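Local coordinates for protein GH62 hydrolase (Scytalidium thermophilum, PDB 4PVA) that is a fungal alpha-L-arabinofuranosidase of glycoside hydrolase family 62 that probably removes arabinose side groups from arabinoxylan during the breakdown of plant cell walls, at residues F87-L95 / D133-E141. Numbering follows the deposited sequence. Where two conformers were deposited one is given.
Sequences FYYLDQAPL and DPSKWTAPE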
loop_
_atom_site.group_PDB
_atom_site.type_symbol
_atom_site.label_atom_id
_atom_site.label_comp_id
_atom_site.label_asym_id
_atom_site.label_seq_id
_atom_site.Cartn_x
_atom_site.Cartn_y
_atom_site.Cartn_z
ATOM N N PHE A 87 6.664 16.258 10.507
ATOM C CA PHE A 87 5.609 15.903 9.581
ATOM C C PHE A 87 5.195 17.125 8.782
ATOM O O PHE A 87 5.038 18.220 9.347
ATOM C CB PHE A 87 4.365 15.404 10.321
ATOM C CG PHE A 87 4.478 14.025 10.914
ATOM C CD1 PHE A 87 5.550 13.161 10.660
ATOM C CD2 PHE A 87 3.453 13.573 11.726
ATOM C CE1 PHE A 87 5.592 11.884 11.217
ATOM C CE2 PHE A 87 3.499 12.310 12.300
ATOM C CZ PHE A 87 4.560 11.467 12.041
ATOM N N TYR A 88 5.048 16.965 7.479
ATOM C CA TYR A 88 4.276 17.918 6.698
ATOM C C TYR A 88 2.857 17.393 6.593
ATOM O O TYR A 88 2.613 16.367 5.934
ATOM C CB TYR A 88 4.872 18.157 5.317
ATOM C CG TYR A 88 4.167 19.279 4.586
ATOM C CD1 TYR A 88 2.974 19.064 3.908
ATOM C CD2 TYR A 88 4.676 20.589 4.623
ATOM C CE1 TYR A 88 2.325 20.098 3.261
ATOM C CE2 TYR A 88 4.019 21.619 3.980
ATOM C CZ TYR A 88 2.848 21.375 3.312
ATOM O OH TYR A 88 2.173 22.388 2.661
ATOM N N TYR A 89 1.901 18.049 7.238
ATOM C CA TYR A 89 0.495 17.687 7.169
ATOM C C TYR A 89 -0.064 18.144 5.831
ATOM O O TYR A 89 -0.120 19.340 5.520
ATOM C CB TYR A 89 -0.250 18.276 8.348
ATOM C CG TYR A 89 0.138 17.655 9.671
ATOM C CD1 TYR A 89 -0.413 16.457 10.075
ATOM C CD2 TYR A 89 1.043 18.261 10.523
ATOM C CE1 TYR A 89 -0.098 15.883 11.270
ATOM C CE2 TYR A 89 1.370 17.695 11.740
ATOM C CZ TYR A 89 0.783 16.501 12.114
ATOM O OH TYR A 89 1.102 15.924 13.312
ATOM N N LEU A 90 -0.448 17.176 5.004
ATOM C CA LEU A 90 -0.734 17.458 3.617
ATOM C C LEU A 90 -2.018 18.260 3.383
ATOM O O LEU A 90 -2.218 18.769 2.291
ATOM C CB LEU A 90 -0.756 16.142 2.837
ATOM C CG LEU A 90 0.659 15.592 2.619
ATOM C CD1 LEU A 90 0.630 14.129 2.224
ATOM C CD2 LEU A 90 1.397 16.334 1.533
ATOM N N ASP A 91 -2.846 18.399 4.415
ATOM C CA ASP A 91 -3.975 19.346 4.350
ATOM C C ASP A 91 -3.554 20.806 4.198
ATOM O O ASP A 91 -4.419 21.631 3.871
ATOM C CB ASP A 91 -4.979 19.145 5.491
ATOM C CG ASP A 91 -4.359 19.273 6.864
ATOM O OD1 ASP A 91 -3.389 20.018 7.049
ATOM O OD2 ASP A 91 -4.862 18.588 7.768
ATOM N N GLN A 92 -2.260 21.077 4.359
ATOM C CA GLN A 92 -1.673 22.411 4.117
ATOM C C GLN A 92 -1.338 22.634 2.657
ATOM O O GLN A 92 -1.112 23.771 2.245
ATOM C CB GLN A 92 -0.391 22.596 4.950
ATOM C CG GLN A 92 -0.643 22.460 6.427
ATOM C CD GLN A 92 -1.666 23.431 6.865
ATOM O OE1 GLN A 92 -1.410 24.654 6.837
ATOM N NE2 GLN A 92 -2.859 22.947 7.218
ATOM N N ALA A 93 -1.253 21.549 1.879
ATOM C CA ALA A 93 -1.088 21.628 0.430
ATOM C C ALA A 93 -2.478 21.762 -0.204
ATOM O O ALA A 93 -3.503 21.609 0.468
ATOM C CB ALA A 93 -0.395 20.356 -0.095
ATOM N N PRO A 94 -2.540 22.022 -1.517
ATOM C CA PRO A 94 -3.832 22.019 -2.215
ATOM C C PRO A 94 -4.588 20.704 -2.020
ATOM O O PRO A 94 -5.815 20.702 -1.985
ATOM C CB PRO A 94 -3.452 22.268 -3.681
ATOM C CG PRO A 94 -2.209 23.114 -3.549
ATOM C CD PRO A 94 -1.466 22.539 -2.381
ATOM N N LEU A 95 -3.853 19.593 -1.828
ATOM C CA LEU A 95 -4.435 18.292 -1.456
ATOM C C LEU A 95 -5.532 18.475 -0.401
ATOM O O LEU A 95 -6.662 17.953 -0.520
ATOM C CB LEU A 95 -3.319 17.360 -1.021
ATOM C CG LEU A 95 -3.736 15.898 -0.863
ATOM C CD1 LEU A 95 -2.517 15.002 -1.064
ATOM C CD2 LEU A 95 -4.301 15.729 0.540
ATOM N N ASP A 133 9.036 18.619 -2.257
ATOM C CA ASP A 133 8.234 19.824 -2.068
ATOM C C ASP A 133 6.785 19.477 -1.721
ATOM O O ASP A 133 5.898 19.572 -2.565
ATOM C CB ASP A 133 8.235 20.660 -3.352
ATOM C CG ASP A 133 9.635 21.040 -3.821
ATOM O OD1 ASP A 133 10.595 21.018 -3.004
ATOM O OD2 ASP A 133 9.760 21.371 -5.029
ATOM N N PRO A 134 6.527 19.075 -0.475
ATOM C CA PRO A 134 5.205 18.554 -0.122
ATOM C C PRO A 134 4.074 19.570 -0.197
ATOM O O PRO A 134 2.921 19.206 -0.279
ATOM C CB PRO A 134 5.399 18.043 1.310
ATOM C CG PRO A 134 6.581 18.802 1.827
ATOM C CD PRO A 134 7.479 18.926 0.643
ATOM N N SER A 135 4.383 20.865 -0.182
ATOM C CA SER A 135 3.361 21.898 -0.221
ATOM C C SER A 135 2.701 21.982 -1.593
ATOM O O SER A 135 1.691 22.660 -1.724
ATOM C CB SER A 135 3.970 23.275 0.163
ATOM O OG SER A 135 4.818 23.714 -0.886
ATOM N N LYS A 136 3.257 21.313 -2.614
ATOM C CA LYS A 136 2.767 21.417 -3.990
ATOM C C LYS A 136 1.821 20.307 -4.449
ATOM O O LYS A 136 1.371 20.349 -5.580
ATOM C CB LYS A 136 3.932 21.529 -4.974
ATOM C CG LYS A 136 4.867 22.701 -4.677
ATOM C CD LYS A 136 4.117 24.027 -4.516
ATOM C CE LYS A 136 5.026 25.182 -4.093
ATOM N NZ LYS A 136 4.344 26.083 -3.109
ATOM N N TRP A 137 1.522 19.333 -3.591
ATOM C CA TRP A 137 0.625 18.261 -3.996
ATOM C C TRP A 137 -0.758 18.815 -4.359
ATOM O O TRP A 137 -1.373 19.563 -3.589
ATOM C CB TRP A 137 0.527 17.214 -2.885
ATOM C CG TRP A 137 1.734 16.324 -2.819
ATOM C CD1 TRP A 137 2.763 16.403 -1.922
ATOM C CD2 TRP A 137 2.049 15.241 -3.701
ATOM N NE1 TRP A 137 3.689 15.439 -2.195
ATOM C CE2 TRP A 137 3.279 14.718 -3.280
ATOM C CE3 TRP A 137 1.425 14.679 -4.815
ATOM C CZ2 TRP A 137 3.885 13.657 -3.931
ATOM C CZ3 TRP A 137 2.035 13.617 -5.460
ATOM C CH2 TRP A 137 3.243 13.109 -4.998
ATOM N N THR A 138 -1.254 18.412 -5.521
ATOM C CA THR A 138 -2.517 18.959 -6.044
ATOM C C THR A 138 -3.762 18.520 -5.269
ATOM O O THR A 138 -3.743 17.485 -4.611
ATOM C CB THR A 138 -2.716 18.564 -7.512
ATOM O OG1 THR A 138 -2.623 17.145 -7.645
ATOM C CG2 THR A 138 -1.622 19.154 -8.371
ATOM N N ALA A 139 -4.849 19.280 -5.387
ATOM C CA ALA A 139 -6.152 18.859 -4.917
ATOM C C ALA A 139 -6.546 17.548 -5.637
ATOM O O ALA A 139 -6.192 17.363 -6.791
ATOM C CB ALA A 139 -7.168 19.958 -5.210
ATOM N N PRO A 140 -7.312 16.677 -4.963
ATOM C CA PRO A 140 -7.588 15.385 -5.616
ATOM C C PRO A 140 -8.365 15.450 -6.916
ATOM O O PRO A 140 -9.274 16.278 -7.076
ATOM C CB PRO A 140 -8.428 14.627 -4.595
ATOM C CG PRO A 140 -8.617 15.507 -3.424
ATOM C CD PRO A 140 -7.879 16.775 -3.618
ATOM N N GLU A 141 -8.018 14.565 -7.833
ATOM C CA GLU A 141 -8.845 14.242 -8.997
ATOM C C GLU A 141 -9.079 12.746 -9.006
ATOM O O GLU A 141 -8.253 11.992 -8.520
ATOM C CB GLU A 141 -8.156 14.676 -10.279
ATOM C CG GLU A 141 -8.315 16.158 -10.553
ATOM C CD GLU A 141 -9.734 16.472 -10.988
ATOM O OE1 GLU A 141 -10.045 16.189 -12.147
ATOM O OE2 GLU A 141 -10.543 16.935 -10.171
#
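With CG of Tyr-88 anti to the backbone N (chi1 -173°), its ring leaves strand 88-89 and lies against Pro-134, while Trp-137, whose CG is anti to its own carbonyl carbon, presents CD1 to Leu-90. The contact joins neighbouring blades of the five-bladed beta-propeller of family GH62: 88-89 is the outer strand of one four-stranded sheet, and 133-141 leads from strand 123-128 to the outer strand 141-142 of the next.

Pro-134 sits over one face of the phenol ring in a CH-pi contact, its CB 4.0 Å from the Tyr-88 ring centroid, displaced toward the rim. Farther along the ring, OH of Tyr-88 reaches Ser-135, 3.2 Å from CA of that serine, so the tyrosine spans the start of the 3-10 turn 134-136. A leucine in place of Tyr-88 would probably leave the Pro-134 ring without its aromatic face and open a gap beside Ser-135.

Next along, CD2 of Leu-90 comes obliquely to the indole, 3.7 Å from CD1 of Trp-137. The same indole meets Phe-60 with ring planes nearly perpendicular and touches Trp-114 and Leu-116 of strand 113-119, so Leu-90 adds to a wider apolar cluster. CB of Ala-93 points into the turn, 3.5 Å from O of Ser-135, and CD of Pro-94 touches O of both Ser-135 and Trp-137, 3.2 Å from each.

There the two backbones run close. CA of Leu-95 makes a CH···O contact with O of Thr-138 at 3.3 Å, and O of Pro-94 receives another from CA of Ala-139. One hydrogen bond ties the segments: N of Leu-95 gives its hydrogen to O of Trp-137 at 3.0 Å, bent to 138° at the hydrogen, the donor standing 36° above the carbonyl plane.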